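Local coordinates for protein type II secretion ATPase XpsE (Xanthomonas campestris, PDB 2D28) that belongs to the GspE family of secretion ATPases, the cytoplasmic motor proteins of type II secretion systems, represented by the N-terminal domain, at residues R105-I110 with L131-L136. The protein carries 1 engineered substitution. Numbering follows the deposited sequence.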
ATOM      1  N   ARG A 105      -7.297   7.653 -15.885  1.00 18.62           N
ATOM      2  CA  ARG A 105      -7.072   6.917 -14.651  1.00 16.66           C
ATOM      3  C   ARG A 105      -6.521   7.753 -13.492  1.00 15.56           C
ATOM      4  O   ARG A 105      -5.675   8.637 -13.635  1.00 15.66           O
ATOM      5  CB  ARG A 105      -6.152   5.737 -14.910  1.00 16.74           C
ATOM      6  CG  ARG A 105      -6.602   4.871 -16.081  1.00 20.38           C
ATOM      7  CD  ARG A 105      -5.712   3.637 -16.342  1.00 22.50           C
ATOM      8  NE  ARG A 105      -5.846   2.580 -15.356  1.00 19.38           N
ATOM      9  CZ  ARG A 105      -5.441   1.318 -15.549  1.00 16.32           C
ATOM     10  NH1 ARG A 105      -4.862   1.005 -16.659  1.00 10.14           N
ATOM     11  NH2 ARG A 105      -5.649   0.373 -14.633  1.00 18.09           N
ATOM     12  N   LEU A 106      -6.968   7.403 -12.312  1.00 13.14           N
ATOM     13  CA  LEU A 106      -6.481   7.978 -11.073  1.00 12.50           C
ATOM     14  C   LEU A 106      -5.243   7.254 -10.590  1.00 11.70           C
ATOM     15  O   LEU A 106      -5.297   6.047 -10.276  1.00 10.94           O
ATOM     16  CB  LEU A 106      -7.615   7.914 -10.015  1.00 12.46           C
ATOM     17  CG  LEU A 106      -7.296   8.657  -8.726  1.00 14.79           C
ATOM     18  CD1 LEU A 106      -7.402  10.215  -8.989  1.00 16.25           C
ATOM     19  CD2 LEU A 106      -8.287   8.192  -7.676  1.00 16.89           C
ATOM     20  N   ASP A 107      -4.123   7.990 -10.483  1.00 12.25           N
ATOM     21  CA  ASP A 107      -2.924   7.471  -9.927  1.00 13.64           C
ATOM     22  C   ASP A 107      -3.071   7.398  -8.404  1.00 13.74           C
ATOM     23  O   ASP A 107      -3.310   8.429  -7.745  1.00 15.79           O
ATOM     24  CB  ASP A 107      -1.695   8.247 -10.299  1.00 12.03           C
ATOM     25  CG  ASP A 107      -1.392   8.218 -11.763  1.00 16.88           C
ATOM     26  OD1 ASP A 107      -1.254   7.121 -12.359  1.00 12.00           O
ATOM     27  OD2 ASP A 107      -1.292   9.260 -12.428  1.00 16.64           O
ATOM     28  N   LEU A 108      -2.956   6.193  -7.852  1.00 11.79           N
ATOM     29  CA  LEU A 108      -3.083   5.998  -6.414  1.00 11.79           C
ATOM     30  C   LEU A 108      -1.842   5.366  -5.870  1.00 12.45           C
ATOM     31  O   LEU A 108      -1.496   4.220  -6.203  1.00 11.52           O
ATOM     32  CB  LEU A 108      -4.305   5.124  -6.126  1.00 10.81           C
ATOM     33  CG  LEU A 108      -4.686   4.961  -4.660  1.00 10.09           C
ATOM     34  CD1 LEU A 108      -5.371   6.243  -4.254  1.00 12.41           C
ATOM     35  CD2 LEU A 108      -5.590   3.746  -4.347  1.00 14.20           C
ATOM     36  N   TRP A 109      -1.205   6.083  -4.970  1.00 11.02           N
ATOM     37  CA  TRP A 109      -0.077   5.602  -4.231  1.00  9.97           C
ATOM     38  C   TRP A 109      -0.590   4.762  -3.051  1.00 11.81           C
ATOM     39  O   TRP A 109      -1.378   5.273  -2.208  1.00 11.11           O
ATOM     40  CB  TRP A 109       0.685   6.823  -3.741  1.00 10.18           C
ATOM     41  CG  TRP A 109       2.122   6.691  -3.531  1.00 14.11           C
ATOM     42  CD1 TRP A 109       2.944   5.641  -3.945  1.00 17.48           C
ATOM     43  CD2 TRP A 109       2.989   7.606  -2.843  1.00 15.12           C
ATOM     44  NE1 TRP A 109       4.228   5.886  -3.562  1.00 14.60           N
ATOM     45  CE2 TRP A 109       4.281   7.075  -2.885  1.00 16.01           C
ATOM     46  CE3 TRP A 109       2.783   8.779  -2.112  1.00 18.61           C
ATOM     47  CZ2 TRP A 109       5.370   7.699  -2.273  1.00 17.91           C
ATOM     48  CZ3 TRP A 109       3.879   9.406  -1.537  1.00 20.03           C
ATOM     49  CH2 TRP A 109       5.143   8.845  -1.598  1.00 17.42           C
ATOM     50  N   ILE A 110      -0.118   3.519  -2.921  1.00  9.98           N
ATOM     51  CA  ILE A 110      -0.746   2.611  -1.976  1.00 10.87           C
ATOM     52  C   ILE A 110       0.289   1.797  -1.243  1.00  9.45           C
ATOM     53  O   ILE A 110       1.290   1.301  -1.890  1.00  9.38           O
ATOM     54  CB  ILE A 110      -1.809   1.726  -2.761  1.00 10.58           C
ATOM     55  CG1 ILE A 110      -2.560   0.788  -1.859  1.00 12.16           C
ATOM     56  CG2 ILE A 110      -1.102   0.954  -3.895  1.00 12.69           C
ATOM     57  CD1 ILE A 110      -3.797   0.229  -2.427  1.00 12.15           C
ATOM     58  N   LEU A 131      -4.843   3.492 -11.294  1.00 10.25           N
ATOM     59  CA  LEU A 131      -3.523   2.957 -11.593  1.00 12.44           C
ATOM     60  C   LEU A 131      -2.773   2.945 -10.267  1.00 11.65           C
ATOM     61  O   LEU A 131      -2.578   3.966  -9.657  1.00 10.44           O
ATOM     62  CB  LEU A 131      -2.794   3.819 -12.632  1.00 12.90           C
ATOM     63  CG  LEU A 131      -1.599   3.248 -13.401  1.00 15.58           C
ATOM     64  CD1 LEU A 131      -1.988   2.069 -14.289  1.00 13.34           C
ATOM     65  CD2 LEU A 131      -0.993   4.345 -14.236  1.00 19.36           C
ATOM     66  N   LEU A 132      -2.410   1.749  -9.807  1.00 11.09           N
ATOM     67  CA  LEU A 132      -1.795   1.565  -8.527  1.00 10.92           C
ATOM     68  C   LEU A 132      -0.282   1.709  -8.581  1.00 11.82           C
ATOM     69  O   LEU A 132       0.362   1.180  -9.451  1.00 11.35           O
ATOM     70  CB  LEU A 132      -2.137   0.200  -7.947  1.00 11.00           C
ATOM     71  CG  LEU A 132      -3.651  -0.014  -7.674  1.00 11.04           C
ATOM     72  CD1 LEU A 132      -3.864  -1.450  -7.174  1.00 12.91           C
ATOM     73  CD2 LEU A 132      -4.131   1.081  -6.726  1.00 11.19           C
ATOM     74  N   HIS A 133       0.271   2.452  -7.617  1.00 12.22           N
ATOM     75  CA  HIS A 133       1.710   2.606  -7.469  1.00 10.96           C
ATOM     76  C   HIS A 133       2.091   2.336  -6.031  1.00 11.12           C
ATOM     77  O   HIS A 133       1.479   2.918  -5.096  1.00 10.17           O
ATOM     78  CB  HIS A 133       2.086   4.045  -7.790  1.00 10.98           C
ATOM     79  CG  HIS A 133       1.672   4.510  -9.154  1.00  8.97           C
ATOM     80  ND1 HIS A 133       0.621   5.361  -9.366  1.00 16.34           N
ATOM     81  CD2 HIS A 133       2.255   4.352 -10.358  1.00  2.02           C
ATOM     82  CE1 HIS A 133       0.508   5.607 -10.669  1.00 13.27           C
ATOM     83  NE2 HIS A 133       1.465   4.960 -11.293  1.00 14.16           N
ATOM     84  N   VAL A 134       3.023   1.433  -5.810  1.00 10.28           N
ATOM     85  CA  VAL A 134       3.367   1.034  -4.447  1.00 11.59           C
ATOM     86  C   VAL A 134       4.351   2.093  -3.869  1.00 11.99           C
ATOM     87  O   VAL A 134       5.295   2.580  -4.538  1.00 12.66           O
ATOM     88  CB  VAL A 134       3.999  -0.382  -4.393  1.00 10.77           C
ATOM     89  CG1 VAL A 134       4.282  -0.850  -2.942  1.00 12.55           C
ATOM     90  CG2 VAL A 134       3.170  -1.417  -5.242  1.00 13.25           C
ATOM     91  N   GLY A 135       4.103   2.460  -2.648  1.00 12.08           N
ATOM     92  CA  GLY A 135       4.960   3.378  -1.896  1.00 10.93           C
ATOM     93  C   GLY A 135       5.164   2.896  -0.467  1.00 10.15           C
ATOM     94  O   GLY A 135       4.404   2.090   0.100  1.00 10.01           O
ATOM     95  N   LEU A 136       6.287   3.319   0.096  1.00 10.56           N
ATOM     96  CA  LEU A 136       6.642   3.003   1.447  1.00 10.55           C
ATOM     97  C   LEU A 136       5.578   3.765   2.343  1.00 11.47           C
ATOM     98  O   LEU A 136       5.132   4.913   2.054  1.00 10.81           O
ATOM     99  CB  LEU A 136       8.085   3.443   1.797  1.00 12.01           C
ATOM    100  CG  LEU A 136       9.250   2.468   1.508  1.00 12.83           C
ATOM    101  CD1 LEU A 136       9.474   2.308   0.006  1.00 14.81           C
ATOM    102  CD2 LEU A 136      10.509   3.079   2.187  1.00 17.81           C
TER
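Leu131, Ile110 and His133 bury the most surface where strand 105-110 runs parallel to strand 130-134. Leu131 is gripped first through its backbone. Leu131 N donates to Leu106 O at 2.8 Å, and Leu131 O accepts Leu108 N nearly along the C=O axis. The Leu131 CG stands anti to the backbone N (chi1 -162°), and the two methyls go to different neighbours. Leu131 CD1 sits over the centre of one face of the Arg105 guanidinium, 3.8 Å from Arg105 CZ. Arg105 NH2 is bonded to Leu130 O. Leu131 CD2 lies beside the Asp107 carboxylate, 3.4 Å from Asp107 OD1. The other oxygen, Asp107 OD2, forms a salt bridge with Arg102 on the antiparallel strand 96-102.

Strand 105-110, helix 116-126 and strand 130-134 form a beta-alpha-beta unit within the MshEN domain, and strand 105-110 is the middle strand of its mixed sheet.

His133 shares a sheet face with Asp107, Leu131 and Trp109. His133 CE1 lies 3.5 Å from Asp107 CB, and the ring and carboxylate planes are 52° apart. The His133 backbone bonds twice to strand 105-110: His133 N donates to Leu108 O, and His133 O accepts Ile110 N at 2.8 Å. The Trp109 indole turns the edge with CD1 toward this same carbonyl, Trp109 CD1 lying 3.3 Å from His133 O. Trp109 NE1 comes to 3.1 Å from Gly135 CA, but its hydrogen bond goes to Val67 O.

Ile110 lies on the other face with Leu108, Leu132 and Val134. Ile110 CG2 lies 3.5 Å from His133 O and 4.1 Å from Leu132 CD2. The same Leu132 methyl meets Leu108 CD2. Ile110 O accepts Gly135 N from well above the carbonyl plane, 47° out of it.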